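Local atomic coordinates of extracellular ligand-binding receptor (Desulfohalobium retbaense DSM 5692, PDB entry 5ERE), a protein that probably serves as an extracellular solute-binding receptor, holding 2-oxo-4-methylpentanoic acid in its periplasmic-binding-protein domain and cytosine in a PAS-like sensor domain. Residues 89-95 and 105-111. Residues are numbered along the deposited sequence; the frame is centred on the assembly and turned at random.
Sequences HVAIGSA and TIRLTVG. With COI (2-oxo-4-methylpentanoic acid), chain B; EDO (1,2-ethanediol), chain G.
In the leucine-binding-protein fold, 106-107 is the short edge strand of a five-stranded parallel sheet and pairs in parallel with 88-92, whose C-terminal loop 93-95 enters the ketoleucine pocket. T105 precedes the strand with positive phi (74°); its OG1 meets H89 ND1 at 2.7 Å in a hydrogen bond, and one water bridges the backbone N atoms of both residues. I106 lies opposite V90 (CA-CA 4.8 Å): I106 N donates to H89 O (2.9 Å) and I106 O accepts from A91 N (2.8 Å). R107 pairs with A91 (CA-CA 4.7 Å), both on the face opposite to V90 and I106; its extended chain (chi1 and chi2 t) turns at chi3 p, so that NH1 reaches S94 O at 3.1 Å while NE forms a salt bridge with D303. L108 N closes the strand pairing on A91 O (3.0 Å), and its CD1 packs 3.8 Å from V90 CG1, beside L262 of helix 254-271. The loop, turned at G93 (phi 44°), presents S94 N to T109 OG1 (2.9 Å), also hydrogen-bonded to E258. V110 O lies 3.4 Å from A95 CB. The chains meet again at G111, the N-cap position of helix 112-123 (CA-CA 4.3 Å to A95). A95 N donates a hydrogen bond to COI O2, 2.8 Å away.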
loop_
_atom_site.group_PDB
_atom_site.type_symbol
_atom_site.label_atom_id
_atom_site.label_comp_id
_atom_site.label_asym_id
_atom_site.label_seq_id
_atom_site.Cartn_x
_atom_site.Cartn_y
_atom_site.Cartn_z
ATOM N N HIS A 89 -0.217 -23.806 13.498
ATOM C CA HIS A 89 -1.428 -23.011 13.354
ATOM C C HIS A 89 -1.355 -22.157 12.111
ATOM O O HIS A 89 -0.366 -21.468 11.876
ATOM C CB HIS A 89 -1.650 -22.129 14.601
ATOM C CG HIS A 89 -2.905 -21.309 14.533
ATOM N ND1 HIS A 89 -2.951 -19.993 14.953
ATOM C CD2 HIS A 89 -4.151 -21.609 14.090
ATOM C CE1 HIS A 89 -4.170 -19.512 14.754
ATOM N NE2 HIS A 89 -4.920 -20.472 14.244
ATOM N N VAL A 90 -2.415 -22.211 11.311
ATOM C CA VAL A 90 -2.539 -21.352 10.150
ATOM C C VAL A 90 -3.820 -20.498 10.291
ATOM O O VAL A 90 -4.866 -21.009 10.641
ATOM C CB VAL A 90 -2.608 -22.134 8.828
ATOM C CG1 VAL A 90 -2.685 -21.170 7.679
ATOM C CG2 VAL A 90 -1.360 -23.032 8.694
ATOM N N ALA A 91 -3.703 -19.204 10.052
ATOM C CA ALA A 91 -4.871 -18.301 10.064
ATOM C C ALA A 91 -5.206 -17.899 8.641
ATOM O O ALA A 91 -4.348 -17.391 7.902
ATOM C CB ALA A 91 -4.594 -17.105 10.892
ATOM N N ILE A 92 -6.460 -18.128 8.274
ATOM C CA ILE A 92 -6.989 -17.690 6.995
ATOM C C ILE A 92 -8.187 -16.753 7.303
ATOM O O ILE A 92 -8.712 -16.753 8.432
ATOM C CB ILE A 92 -7.391 -18.889 6.139
ATOM C CG1 ILE A 92 -8.465 -19.740 6.823
ATOM C CG2 ILE A 92 -6.121 -19.782 5.864
ATOM C CD1 ILE A 92 -9.160 -20.738 5.873
ATOM N N GLY A 93 -8.602 -15.960 6.322
ATOM C CA GLY A 93 -9.662 -14.968 6.554
ATOM C C GLY A 93 -9.447 -14.224 7.871
ATOM O O GLY A 93 -10.357 -14.098 8.713
ATOM N N SER A 94 -8.233 -13.737 8.069
ATOM C CA SER A 94 -7.835 -13.207 9.375
ATOM C C SER A 94 -7.017 -11.920 9.287
ATOM O O SER A 94 -5.875 -11.898 9.750
ATOM C CB SER A 94 -7.008 -14.246 10.146
ATOM O OG SER A 94 -7.749 -15.395 10.522
ATOM N N ALA A 95 -7.565 -10.835 8.733
ATOM C CA ALA A 95 -6.773 -9.581 8.673
ATOM C C ALA A 95 -6.400 -8.933 10.044
ATOM O O ALA A 95 -5.445 -8.162 10.117
ATOM C CB ALA A 95 -7.484 -8.568 7.857
ATOM N N THR A 105 1.949 -19.425 14.344
ATOM C CA THR A 105 0.872 -19.028 13.454
ATOM C C THR A 105 1.384 -18.428 12.161
ATOM O O THR A 105 1.977 -17.359 12.132
ATOM C CB THR A 105 -0.107 -18.003 14.098
ATOM O OG1 THR A 105 -0.675 -18.568 15.285
ATOM C CG2 THR A 105 -1.229 -17.683 13.101
ATOM N N ILE A 106 1.116 -19.128 11.076
ATOM C CA ILE A 106 1.342 -18.578 9.778
ATOM C C ILE A 106 0.019 -17.952 9.357
ATOM O O ILE A 106 -1.021 -18.518 9.609
ATOM C CB ILE A 106 1.773 -19.666 8.776
ATOM C CG1 ILE A 106 3.208 -20.128 9.078
ATOM C CG2 ILE A 106 1.626 -19.186 7.313
ATOM C CD1 ILE A 106 4.297 -19.116 8.725
ATOM N N ARG A 107 0.084 -16.804 8.712
ATOM C CA ARG A 107 -1.128 -16.120 8.269
ATOM C C ARG A 107 -1.128 -15.823 6.768
ATOM O O ARG A 107 -0.230 -15.158 6.254
ATOM C CB ARG A 107 -1.303 -14.821 9.030
ATOM C CG ARG A 107 -2.412 -14.001 8.408
ATOM C CD ARG A 107 -2.839 -12.865 9.284
ATOM N NE ARG A 107 -1.807 -11.859 9.498
ATOM C CZ ARG A 107 -2.057 -10.605 9.855
ATOM N NH1 ARG A 107 -3.325 -10.189 10.000
ATOM N NH2 ARG A 107 -1.044 -9.757 10.040
ATOM N N LEU A 108 -2.169 -16.278 6.084
ATOM C CA LEU A 108 -2.295 -16.061 4.655
ATOM C C LEU A 108 -3.028 -14.766 4.295
ATOM O O LEU A 108 -3.017 -14.368 3.143
ATOM C CB LEU A 108 -3.031 -17.236 4.008
ATOM C CG LEU A 108 -2.135 -18.366 3.500
ATOM C CD1 LEU A 108 -1.723 -19.174 4.637
ATOM C CD2 LEU A 108 -2.902 -19.251 2.481
ATOM N N THR A 109 -3.621 -14.103 5.282
ATOM C CA THR A 109 -4.422 -12.882 5.028
ATOM C C THR A 109 -3.578 -11.639 5.261
ATOM O O THR A 109 -2.949 -11.497 6.311
ATOM C CB THR A 109 -5.659 -12.844 5.949
ATOM O OG1 THR A 109 -6.311 -14.121 5.946
ATOM C CG2 THR A 109 -6.635 -11.712 5.597
ATOM N N VAL A 110 -3.566 -10.740 4.289
ATOM C CA VAL A 110 -2.934 -9.445 4.453
ATOM C C VAL A 110 -3.629 -8.673 5.577
ATOM O O VAL A 110 -4.856 -8.650 5.673
ATOM C CB VAL A 110 -2.945 -8.628 3.147
ATOM C CG1 VAL A 110 -2.563 -7.166 3.393
ATOM C CG2 VAL A 110 -1.963 -9.226 2.132
ATOM N N GLY A 111 -2.816 -8.038 6.413
ATOM C CA GLY A 111 -3.312 -7.346 7.587
ATOM C C GLY A 111 -4.096 -6.048 7.399
ATOM O O GLY A 111 -3.985 -5.369 6.381
HETATM C C1 COI B . -11.299 -11.356 8.826
HETATM O O1 COI B . -11.408 -11.535 10.068
HETATM O O2 COI B . -10.307 -10.776 8.317
HETATM C C2 COI B . -12.360 -11.913 7.939
HETATM O O3 COI B . -12.309 -11.732 6.737
HETATM C C3 COI B . -13.434 -12.718 8.628
HETATM C C4 COI B . -14.518 -13.059 7.668
HETATM C C5 COI B . -15.207 -14.301 8.190
HETATM C C6 COI B . -15.420 -11.833 7.633
HETATM C C1 EDO G . -2.228 -5.993 11.404
HETATM O O1 EDO G . -2.921 -4.847 10.890
HETATM C C2 EDO G . -3.232 -6.780 12.222
HETATM O O2 EDO G . -3.117 -8.175 11.928
HETATM O O HOH W 1 2.317 -22.291 14.586
#